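Local coordinates for halogenase PltM (Pseudomonas fluorescens, PDB 6BZN), which halogenates phenolic compounds, accepting several halides and a broad range of substrates, as an FAD-binding flavoprotein, at residues 90-95 against 104-109; 187-192 against 197-202; 212-217 against 284-289; 410-415 against 493-498. All coordinates share one frame; numbering follows the deposited sequence.

Interaction 1 (90-95 against 104-109); sequences SHPDKI and CGIKLG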
# COMPACT_ATOMS: atom_id res chain seq x y z
N SER A 90 -11.65 7.08 -3.73
CA SER A 90 -11.18 6.11 -4.74
C SER A 90 -11.07 6.66 -6.15
O SER A 90 -10.50 5.99 -6.99
CB SER A 90 -12.08 4.88 -4.76
OG SER A 90 -13.33 5.15 -5.35
N HIS A 91 -11.64 7.83 -6.43
CA HIS A 91 -11.72 8.34 -7.81
C HIS A 91 -10.99 9.69 -7.89
O HIS A 91 -11.35 10.61 -7.18
CB HIS A 91 -13.18 8.56 -8.24
CG HIS A 91 -14.10 7.40 -8.03
ND1 HIS A 91 -14.08 6.27 -8.82
CD2 HIS A 91 -15.13 7.22 -7.16
CE1 HIS A 91 -15.02 5.43 -8.42
NE2 HIS A 91 -15.67 5.98 -7.42
N PRO A 92 -9.99 9.84 -8.78
CA PRO A 92 -9.30 11.14 -8.84
C PRO A 92 -10.21 12.32 -9.19
O PRO A 92 -10.03 13.42 -8.64
CB PRO A 92 -8.23 10.95 -9.92
CG PRO A 92 -8.47 9.63 -10.54
CD PRO A 92 -9.42 8.85 -9.70
N ASP A 93 -11.20 12.11 -10.07
CA ASP A 93 -12.09 13.21 -10.45
C ASP A 93 -12.96 13.61 -9.25
O ASP A 93 -13.13 14.80 -8.98
CB ASP A 93 -12.92 12.86 -11.70
CG ASP A 93 -12.04 12.67 -12.97
OD1 ASP A 93 -10.92 13.23 -13.06
OD2 ASP A 93 -12.48 11.94 -13.89
N LYS A 94 -13.42 12.63 -8.48
CA LYS A 94 -14.15 12.92 -7.26
C LYS A 94 -13.27 13.57 -6.18
O LYS A 94 -13.75 14.41 -5.44
CB LYS A 94 -14.84 11.69 -6.68
CG LYS A 94 -15.84 10.99 -7.59
CD LYS A 94 -17.10 11.83 -7.85
CE LYS A 94 -18.16 10.97 -8.53
NZ LYS A 94 -19.04 11.75 -9.46
N ILE A 95 -12.00 13.17 -6.07
CA ILE A 95 -11.05 13.85 -5.14
C ILE A 95 -10.89 15.33 -5.47
O ILE A 95 -11.00 16.18 -4.59
CB ILE A 95 -9.67 13.17 -5.13
CG1 ILE A 95 -9.78 11.80 -4.46
CG2 ILE A 95 -8.62 14.04 -4.40
CD1 ILE A 95 -8.57 10.92 -4.66
N CYS A 104 -4.79 15.41 -5.37
CA CYS A 104 -4.26 14.24 -6.06
C CYS A 104 -3.70 14.53 -7.44
O CYS A 104 -3.98 15.57 -8.06
CB CYS A 104 -5.31 13.14 -6.18
SG CYS A 104 -6.63 13.50 -7.35
N GLY A 105 -2.86 13.61 -7.86
CA GLY A 105 -2.53 13.42 -9.26
C GLY A 105 -3.30 12.21 -9.78
O GLY A 105 -4.13 11.62 -9.08
N ILE A 106 -2.97 11.83 -11.00
CA ILE A 106 -3.65 10.73 -11.69
C ILE A 106 -2.68 9.60 -12.00
O ILE A 106 -1.48 9.82 -12.16
CB ILE A 106 -4.34 11.25 -12.97
CG1 ILE A 106 -5.39 10.29 -13.47
CG2 ILE A 106 -3.33 11.57 -14.07
CD1 ILE A 106 -6.33 10.93 -14.47
N LYS A 107 -3.20 8.38 -12.06
CA LYS A 107 -2.43 7.27 -12.61
C LYS A 107 -3.29 6.37 -13.46
O LYS A 107 -4.41 6.00 -13.09
CB LYS A 107 -1.69 6.47 -11.53
CG LYS A 107 -2.58 5.95 -10.42
CD LYS A 107 -1.88 4.93 -9.52
CE LYS A 107 -1.59 3.59 -10.18
NZ LYS A 107 -2.52 2.49 -9.81
N LEU A 108 -2.74 6.01 -14.61
CA LEU A 108 -3.40 5.11 -15.55
C LEU A 108 -2.78 3.73 -15.52
O LEU A 108 -3.16 2.86 -16.32
CB LEU A 108 -3.32 5.71 -16.95
CG LEU A 108 -3.93 7.10 -17.06
CD1 LEU A 108 -3.70 7.68 -18.46
CD2 LEU A 108 -5.41 7.07 -16.72
N GLY A 109 -1.84 3.52 -14.59
CA GLY A 109 -1.20 2.23 -14.39
C GLY A 109 0.13 2.35 -13.67
O GLY A 109 0.54 3.45 -13.29

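Interaction 2 (187-192 against 197-202); sequences AFIIDA and SPLSRQ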
# COMPACT_ATOMS: atom_id res chain seq x y z
N ALA A 187 -13.65 0.31 26.00
CA ALA A 187 -13.75 -1.14 25.94
C ALA A 187 -12.63 -1.77 25.11
O ALA A 187 -12.31 -2.95 25.32
CB ALA A 187 -15.10 -1.56 25.39
N PHE A 188 -12.04 -1.01 24.19
CA PHE A 188 -11.16 -1.57 23.16
C PHE A 188 -10.26 -0.47 22.59
O PHE A 188 -10.68 0.70 22.50
CB PHE A 188 -12.02 -2.13 22.03
CG PHE A 188 -11.32 -3.11 21.12
CD1 PHE A 188 -11.01 -4.39 21.56
CD2 PHE A 188 -11.06 -2.78 19.79
CE1 PHE A 188 -10.41 -5.31 20.71
CE2 PHE A 188 -10.49 -3.70 18.93
CZ PHE A 188 -10.15 -4.97 19.38
N ILE A 189 -9.04 -0.84 22.21
CA ILE A 189 -8.09 0.13 21.63
C ILE A 189 -7.59 -0.39 20.28
O ILE A 189 -7.21 -1.55 20.15
CB ILE A 189 -6.96 0.51 22.61
CG1 ILE A 189 -6.09 1.63 22.03
CG2 ILE A 189 -6.07 -0.67 23.01
CD1 ILE A 189 -5.35 2.43 23.10
N ILE A 190 -7.64 0.47 19.27
CA ILE A 190 -7.14 0.16 17.93
C ILE A 190 -5.91 1.01 17.67
O ILE A 190 -5.97 2.23 17.76
CB ILE A 190 -8.21 0.42 16.86
CG1 ILE A 190 -9.39 -0.50 17.10
CG2 ILE A 190 -7.66 0.19 15.45
CD1 ILE A 190 -10.63 -0.15 16.30
N ASP A 191 -4.79 0.36 17.35
CA ASP A 191 -3.58 1.06 16.99
C ASP A 191 -3.55 1.28 15.48
O ASP A 191 -3.24 0.36 14.71
CB ASP A 191 -2.33 0.31 17.43
CG ASP A 191 -1.08 1.18 17.39
OD1 ASP A 191 -1.02 2.16 16.60
OD2 ASP A 191 -0.15 0.89 18.18
N ALA A 192 -3.83 2.52 15.09
CA ALA A 192 -3.85 2.93 13.69
C ALA A 192 -2.63 3.79 13.37
O ALA A 192 -2.62 4.51 12.38
CB ALA A 192 -5.14 3.71 13.40
N SER A 197 3.81 2.76 16.44
CA SER A 197 2.79 2.03 17.22
C SER A 197 3.20 1.85 18.70
O SER A 197 4.09 1.05 19.00
CB SER A 197 2.55 0.67 16.57
OG SER A 197 1.85 -0.22 17.43
N PRO A 198 2.56 2.60 19.63
CA PRO A 198 2.94 2.50 21.05
C PRO A 198 2.46 1.20 21.72
O PRO A 198 3.06 0.75 22.71
CB PRO A 198 2.27 3.72 21.68
CG PRO A 198 1.03 3.88 20.86
CD PRO A 198 1.42 3.52 19.44
N LEU A 199 1.40 0.61 21.17
CA LEU A 199 0.98 -0.73 21.56
C LEU A 199 1.96 -1.74 21.08
O LEU A 199 2.26 -2.67 21.79
CB LEU A 199 -0.40 -1.11 21.01
CG LEU A 199 -1.60 -0.61 21.80
CD1 LEU A 199 -2.86 -1.04 21.09
CD2 LEU A 199 -1.57 -1.17 23.21
N SER A 200 2.45 -1.57 19.85
CA SER A 200 3.43 -2.51 19.36
C SER A 200 4.66 -2.50 20.26
O SER A 200 5.13 -3.56 20.65
CB SER A 200 3.84 -2.24 17.91
OG SER A 200 4.88 -3.13 17.52
N ARG A 201 5.14 -1.31 20.62
CA ARG A 201 6.33 -1.21 21.49
C ARG A 201 6.07 -1.87 22.84
O ARG A 201 6.87 -2.67 23.31
CB ARG A 201 6.77 0.25 21.68
CG ARG A 201 7.27 0.93 20.42
CD ARG A 201 7.96 2.26 20.70
NE ARG A 201 7.09 3.18 21.45
CZ ARG A 201 6.43 4.24 20.97
NH1 ARG A 201 6.50 4.62 19.68
NH2 ARG A 201 5.66 4.95 21.80
N GLN A 202 4.91 -1.59 23.45
CA GLN A 202 4.66 -2.08 24.81
C GLN A 202 4.29 -3.58 24.86
O GLN A 202 4.49 -4.24 25.88
CB GLN A 202 3.63 -1.21 25.51
CG GLN A 202 2.18 -1.63 25.32
CD GLN A 202 1.22 -0.67 26.01
OE1 GLN A 202 1.45 0.54 26.02
NE2 GLN A 202 0.17 -1.21 26.61

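Interaction 3 (212-217 against 284-289); sequences ATDTCS and KYRPTE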
# COMPACT_ATOMS: atom_id res chain seq x y z
N ALA A 212 12.36 -11.77 4.40
CA ALA A 212 13.20 -11.83 3.20
C ALA A 212 13.61 -10.47 2.66
O ALA A 212 14.62 -10.36 1.99
CB ALA A 212 12.51 -12.64 2.10
N THR A 213 12.81 -9.42 2.93
CA THR A 213 13.07 -8.09 2.44
C THR A 213 13.80 -7.27 3.51
O THR A 213 13.34 -7.19 4.65
CB THR A 213 11.77 -7.39 2.04
OG1 THR A 213 10.99 -8.25 1.20
CG2 THR A 213 12.04 -6.11 1.30
N ASP A 214 14.93 -6.68 3.12
CA ASP A 214 15.75 -5.81 3.97
C ASP A 214 16.10 -4.59 3.13
O ASP A 214 17.06 -4.62 2.35
CB ASP A 214 16.98 -6.60 4.42
CG ASP A 214 17.88 -5.83 5.39
OD1 ASP A 214 17.64 -4.65 5.73
OD2 ASP A 214 18.86 -6.47 5.84
N THR A 215 15.30 -3.53 3.28
CA THR A 215 15.42 -2.36 2.45
C THR A 215 15.34 -1.08 3.24
O THR A 215 14.78 -1.06 4.34
CB THR A 215 14.32 -2.29 1.35
OG1 THR A 215 13.02 -2.31 1.94
CG2 THR A 215 14.45 -3.43 0.35
N CYS A 216 15.91 -0.04 2.65
CA CYS A 216 15.88 1.32 3.19
C CYS A 216 15.14 2.20 2.18
O CYS A 216 14.89 1.77 1.04
CB CYS A 216 17.29 1.86 3.43
SG CYS A 216 18.33 1.99 1.97
N SER A 217 14.77 3.40 2.61
CA SER A 217 14.04 4.33 1.78
C SER A 217 14.44 5.77 2.07
O SER A 217 14.57 6.16 3.24
CB SER A 217 12.53 4.14 1.99
OG SER A 217 11.79 4.95 1.10
N LYS A 284 22.54 -5.58 -0.99
CA LYS A 284 23.35 -5.22 -2.15
C LYS A 284 24.02 -3.86 -2.09
O LYS A 284 25.07 -3.70 -2.65
CB LYS A 284 22.53 -5.31 -3.42
CG LYS A 284 22.13 -6.73 -3.79
CD LYS A 284 21.40 -6.74 -5.10
CE LYS A 284 20.83 -8.11 -5.40
NZ LYS A 284 21.87 -8.97 -6.00
N TYR A 285 23.40 -2.87 -1.44
CA TYR A 285 24.02 -1.56 -1.28
C TYR A 285 23.52 -0.93 -0.00
O TYR A 285 22.30 -0.83 0.18
CB TYR A 285 23.70 -0.63 -2.47
CG TYR A 285 24.25 0.76 -2.27
CD1 TYR A 285 25.61 1.03 -2.43
CD2 TYR A 285 23.41 1.82 -1.91
CE1 TYR A 285 26.12 2.31 -2.25
CE2 TYR A 285 23.91 3.10 -1.72
CZ TYR A 285 25.26 3.34 -1.89
OH TYR A 285 25.76 4.59 -1.70
N ARG A 286 24.43 -0.48 0.85
CA ARG A 286 24.08 0.28 2.05
C ARG A 286 24.54 1.72 1.87
O ARG A 286 25.73 1.96 1.69
CB ARG A 286 24.71 -0.32 3.32
CG ARG A 286 23.95 -1.51 3.88
CD ARG A 286 24.57 -2.04 5.16
NE ARG A 286 24.24 -3.45 5.35
CZ ARG A 286 23.13 -3.93 5.91
NH1 ARG A 286 22.17 -3.13 6.38
NH2 ARG A 286 22.97 -5.25 6.00
N PRO A 287 23.61 2.69 1.91
CA PRO A 287 24.05 4.07 1.79
C PRO A 287 24.90 4.50 3.00
O PRO A 287 24.71 3.99 4.10
CB PRO A 287 22.74 4.85 1.74
CG PRO A 287 21.79 4.01 2.52
CD PRO A 287 22.15 2.60 2.18
N THR A 288 25.83 5.41 2.77
CA THR A 288 26.73 5.91 3.81
C THR A 288 26.69 7.41 4.04
O THR A 288 27.17 7.88 5.07
CB THR A 288 28.19 5.54 3.48
OG1 THR A 288 28.49 5.92 2.13
CG2 THR A 288 28.40 4.06 3.64
N GLU A 289 26.13 8.17 3.10
CA GLU A 289 26.24 9.63 3.14
C GLU A 289 24.87 10.28 3.28
O GLU A 289 23.85 9.59 3.30
CB GLU A 289 26.96 10.11 1.90
CG GLU A 289 28.35 9.48 1.75
CD GLU A 289 29.14 10.10 0.63
OE1 GLU A 289 29.67 11.21 0.82
OE2 GLU A 289 29.22 9.48 -0.45
O HOH W 1 19.60 -3.68 7.35

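Interaction 4 (410-415 against 493-498); sequences FHLWNV and NALHEL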
# COMPACT_ATOMS: atom_id res chain seq x y z
N PHE A 410 16.27 -6.92 -17.30
CA PHE A 410 14.98 -6.49 -17.81
C PHE A 410 14.10 -7.66 -18.27
O PHE A 410 12.93 -7.70 -17.94
CB PHE A 410 15.05 -5.47 -18.95
CG PHE A 410 13.71 -5.23 -19.55
CD1 PHE A 410 12.76 -4.51 -18.84
CD2 PHE A 410 13.35 -5.83 -20.76
CE1 PHE A 410 11.48 -4.35 -19.35
CE2 PHE A 410 12.07 -5.66 -21.27
CZ PHE A 410 11.14 -4.93 -20.57
N HIS A 411 14.67 -8.59 -19.05
CA HIS A 411 13.87 -9.72 -19.54
C HIS A 411 13.27 -10.50 -18.36
O HIS A 411 12.08 -10.85 -18.37
CB HIS A 411 14.68 -10.63 -20.48
CG HIS A 411 13.91 -11.81 -20.99
ND1 HIS A 411 12.83 -11.68 -21.84
CD2 HIS A 411 14.03 -13.14 -20.74
CE1 HIS A 411 12.33 -12.88 -22.09
NE2 HIS A 411 13.03 -13.77 -21.43
N LEU A 412 14.08 -10.73 -17.33
CA LEU A 412 13.61 -11.41 -16.12
C LEU A 412 12.48 -10.60 -15.47
O LEU A 412 11.43 -11.17 -15.12
CB LEU A 412 14.77 -11.64 -15.14
CG LEU A 412 14.45 -12.28 -13.79
CD1 LEU A 412 13.74 -13.61 -13.94
CD2 LEU A 412 15.74 -12.44 -13.00
N TRP A 413 12.68 -9.29 -15.35
CA TRP A 413 11.62 -8.43 -14.81
C TRP A 413 10.34 -8.56 -15.63
O TRP A 413 9.25 -8.71 -15.09
CB TRP A 413 12.03 -6.96 -14.71
CG TRP A 413 10.89 -6.18 -14.21
CD1 TRP A 413 10.02 -5.42 -14.95
CD2 TRP A 413 10.39 -6.17 -12.88
NE1 TRP A 413 9.04 -4.92 -14.14
CE2 TRP A 413 9.24 -5.36 -12.86
CE3 TRP A 413 10.82 -6.76 -11.68
CZ2 TRP A 413 8.52 -5.12 -11.69
CZ3 TRP A 413 10.11 -6.52 -10.52
CH2 TRP A 413 8.96 -5.70 -10.54
N ASN A 414 10.48 -8.51 -16.95
CA ASN A 414 9.32 -8.58 -17.84
C ASN A 414 8.54 -9.87 -17.58
O ASN A 414 7.32 -9.82 -17.39
CB ASN A 414 9.78 -8.44 -19.31
CG ASN A 414 8.65 -8.51 -20.31
OD1 ASN A 414 7.48 -8.34 -19.98
ND2 ASN A 414 9.00 -8.79 -21.56
N VAL A 415 9.23 -11.01 -17.50
CA VAL A 415 8.54 -12.27 -17.22
C VAL A 415 7.92 -12.22 -15.81
O VAL A 415 6.74 -12.54 -15.63
CB VAL A 415 9.46 -13.50 -17.37
CG1 VAL A 415 8.66 -14.76 -17.10
CG2 VAL A 415 10.04 -13.59 -18.78
N ASN A 493 13.08 -18.19 -18.08
CA ASN A 493 12.42 -19.28 -18.79
C ASN A 493 11.58 -20.18 -17.88
O ASN A 493 10.49 -20.59 -18.25
CB ASN A 493 13.42 -20.13 -19.55
CG ASN A 493 12.73 -21.15 -20.43
OD1 ASN A 493 12.13 -20.79 -21.44
ND2 ASN A 493 12.76 -22.41 -20.02
N ALA A 494 12.11 -20.49 -16.70
CA ALA A 494 11.39 -21.27 -15.69
C ALA A 494 10.09 -20.55 -15.28
O ALA A 494 9.03 -21.19 -15.18
CB ALA A 494 12.27 -21.52 -14.47
N LEU A 495 10.16 -19.23 -15.08
CA LEU A 495 8.95 -18.46 -14.81
C LEU A 495 7.96 -18.52 -15.98
O LEU A 495 6.77 -18.71 -15.77
CB LEU A 495 9.27 -17.00 -14.48
CG LEU A 495 10.04 -16.70 -13.20
CD1 LEU A 495 10.37 -15.21 -13.14
CD2 LEU A 495 9.28 -17.13 -11.96
N HIS A 496 8.45 -18.34 -17.20
CA HIS A 496 7.60 -18.36 -18.39
C HIS A 496 6.83 -19.69 -18.50
O HIS A 496 5.63 -19.70 -18.76
CB HIS A 496 8.44 -18.12 -19.63
CG HIS A 496 7.65 -17.86 -20.88
ND1 HIS A 496 8.13 -18.18 -22.13
CD2 HIS A 496 6.42 -17.33 -21.07
CE1 HIS A 496 7.24 -17.83 -23.04
NE2 HIS A 496 6.19 -17.32 -22.42
N GLU A 497 7.51 -20.80 -18.25
CA GLU A 497 6.86 -22.13 -18.31
C GLU A 497 5.78 -22.28 -17.23
O GLU A 497 4.70 -22.82 -17.50
CB GLU A 497 7.91 -23.24 -18.24
CG GLU A 497 8.86 -23.29 -19.45
CD GLU A 497 8.16 -23.62 -20.76
OE1 GLU A 497 7.23 -24.46 -20.74
OE2 GLU A 497 8.51 -23.03 -21.82
N LEU A 498 6.05 -21.78 -16.02
CA LEU A 498 5.03 -21.73 -14.97
C LEU A 498 3.80 -20.90 -15.38
O LEU A 498 2.67 -21.32 -15.16
CB LEU A 498 5.62 -21.18 -13.65
CG LEU A 498 6.63 -22.10 -12.94
CD1 LEU A 498 7.29 -21.39 -11.77
CD2 LEU A 498 5.95 -23.39 -12.50

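Interaction 1 (90-95 against 104-109)
The backbone N of I95, whose side chain lies against C104, gives its hydrogen to O of H91 at 2.9 Å. This bond closes the first turn of helix 92-98, with H91 at the N-cap position, and it brings P92 and I95 round to the same face, where the sulfur of C104 meets both. CG2 of I95 is the branch that touches, 3.6 Å from C104 SG; it lies anti to the backbone N, while CG1 lies anti to the carbonyl carbon (chi1 -69°). P92 meets the same sulfur twice, its O lying 3.6 Å from C104 SG and its CB 4.0 Å from it. C104 holds SG between its own N and carbonyl carbon (chi1 72°), a rotation that carries the compact sulfur up to the helix turn. Helix 92-98 thus packs on a two-stranded antiparallel sheet, strand 104-107 beside 134-138; I95 also reaches A136 of the second strand, and G105 and K107 bond to it through their backbones. Farther along the strand, CG of P92 meets CG1 of I106 at 4.3 Å. First-turn amides have no acceptor earlier in the helix, so a proline, lacking an N-H, costs no bond there. The side chain of I95 stays about 9 Å from those of I33 and R140, both FAD-binding residues.

Interaction 2 (187-192 against 197-202)
The carboxylate of D191, at the end of strand 188-191, faces the start of helix 198-203 and meets S197, P198 and L199. OD2 lies 2.4 Å from S197 OG; the hydroxyl donates, but the bond is so short, and OG so crowded in the model, that its exact place is doubtful. The same OD2 takes a weak bond from the N-H of L199 at 3.4 Å, bent to 144°. S197 is the N-cap, and its OG accepts in turn from S200 N, subject to the same doubt. OD1 takes the N-H of A193, the bond of an Asx turn, and so both carboxylate oxygens have donors. CG stands anti to the backbone N of D191 (chi1 -165°), which extends the acid toward the helix start, where its charge would probably be stabilised by the N-terminal amides. With an alanine here, the hydroxyl of S197 and the N-H of L199 would probably lose their shared acceptor, and the turn through A193 would be less firmly set. Beside the polar group, CD1 of L199 rests 3.8 Å from CG2 of I189. The neighbouring G196 and R201 itself are FAD-binding residues, R201 for a different flavin molecule. Strand and helix stand nearly at right angles (102°), their axes 9.3 Å apart. Strand 188-191 runs between 24-29 and 336-338 in the parallel sheet, consistent with a Rossmann-type FAD fold; L199 also touches F336 and L338, and strand 164-170 contributes I167 to both I189 and L199.

Interaction 3 (212-217 against 284-289)
D214 and R286 face each other through a water molecule, and the aspartate can be followed outward. Its CB points toward 284-289, and CG, anti to the backbone N (chi1 -176°), continues the side chain in that direction; these two carbons act as a spacer. At the tip the oxygens part company. OD1 accepts a hydrogen from the water at 2.7 Å and is also bonded by ND2 of N282, just before the second segment. OD2 looks to the guanidinium, but obliquely, and NH2 of R286 stays 4.3 Å away, beyond salt-bridge range. The water itself accepts from R286 NH1 at 2.8 Å, lying at the edge of the guanidinium and in its plane. Two residues further on, C216 SG packs on P287, 3.9 Å from CD and 4.0 Å from CG of the ring. A small sulfhydryl and a compact proline ring suit this place, where Y320 of strand 313-321 also presses on both. C216 belongs to strand 215-223, which pairs antiparallel with 273-281 in the large mixed sheet, and the loop 284-289 leaves that partner strand to reach helix 291-301. The contact therefore joins the chain around C216 to the loop 284-289 by two unlike means: an apolar touch on a buried cysteine, and an exposed arginine whose attraction to the aspartate is relayed by water and is probably weakened by the solvent around it.

Interaction 4 (410-415 against 493-498)
V415 puts its CG1 branch into the side of helix 488-502, 3.5 Å from CB of L495 and 3.6 Å from the backbone N of H496. CG1 lies anti to the backbone N of V415 (chi1 -178°), which carries that branch over to helix 488-502, and a branched residue with a short reach fits because the backbones come close here. One turn earlier, L412 sends CD1 to CD1 of L495 at 3.8 Å, the two leucines meeting methyl to methyl. L495 thus takes V415 at its CB and L412 at its end. The other branch of V415, CG2, lies 3.9 Å over one face of the H411 ring, near its rim. Around this core, A492 and I499 of the same helix 488-502 also touch V415 and T491 meets L412, while S474 and M478 of helix 465-483 back L495. H496 directs its ring to the C-terminal tail, with NE2 bonded to O of S512, while N414 gives ND2 to O of I514. W413 points away from 493-498, its ring meeting F112, F407 and W416 and touching V127 of strand 126-131. The two helix segments run nearly parallel, 18° apart, with axes 9.5 Å from each other, as neighbours in the C-terminal helical part, away from the annotated sites. Across the contact only hydrocarbon meets hydrocarbon or backbone, so the hold depends on close fit and burial rather than on directed bonds, with H496 and N414 finding their polar partners in the C-terminal tail.

In the fold
The four contacts follow one another along the chain without nesting, interaction 1 closing before interaction 2 opens, and so on. Interaction 2 belongs to the parallel sheet of the FAD-binding part, whereas interaction 3 includes strand 215-223 of the large mixed sheet, and interaction 1 leads into it, strand 104-107 turning a corner at 108 into 109-114. Interaction 4 lies in the C-terminal helices. Interactions 2 and 4 are farthest apart, their centres about 42 Å from each other on opposite sides of the chain's centre; interactions 3 and 4 are closest, about 10 Å between nearest atoms. None touches another: each fixes its own part, the nucleotide-binding sheet, the mixed sheet with its edge, and the C-terminal helices.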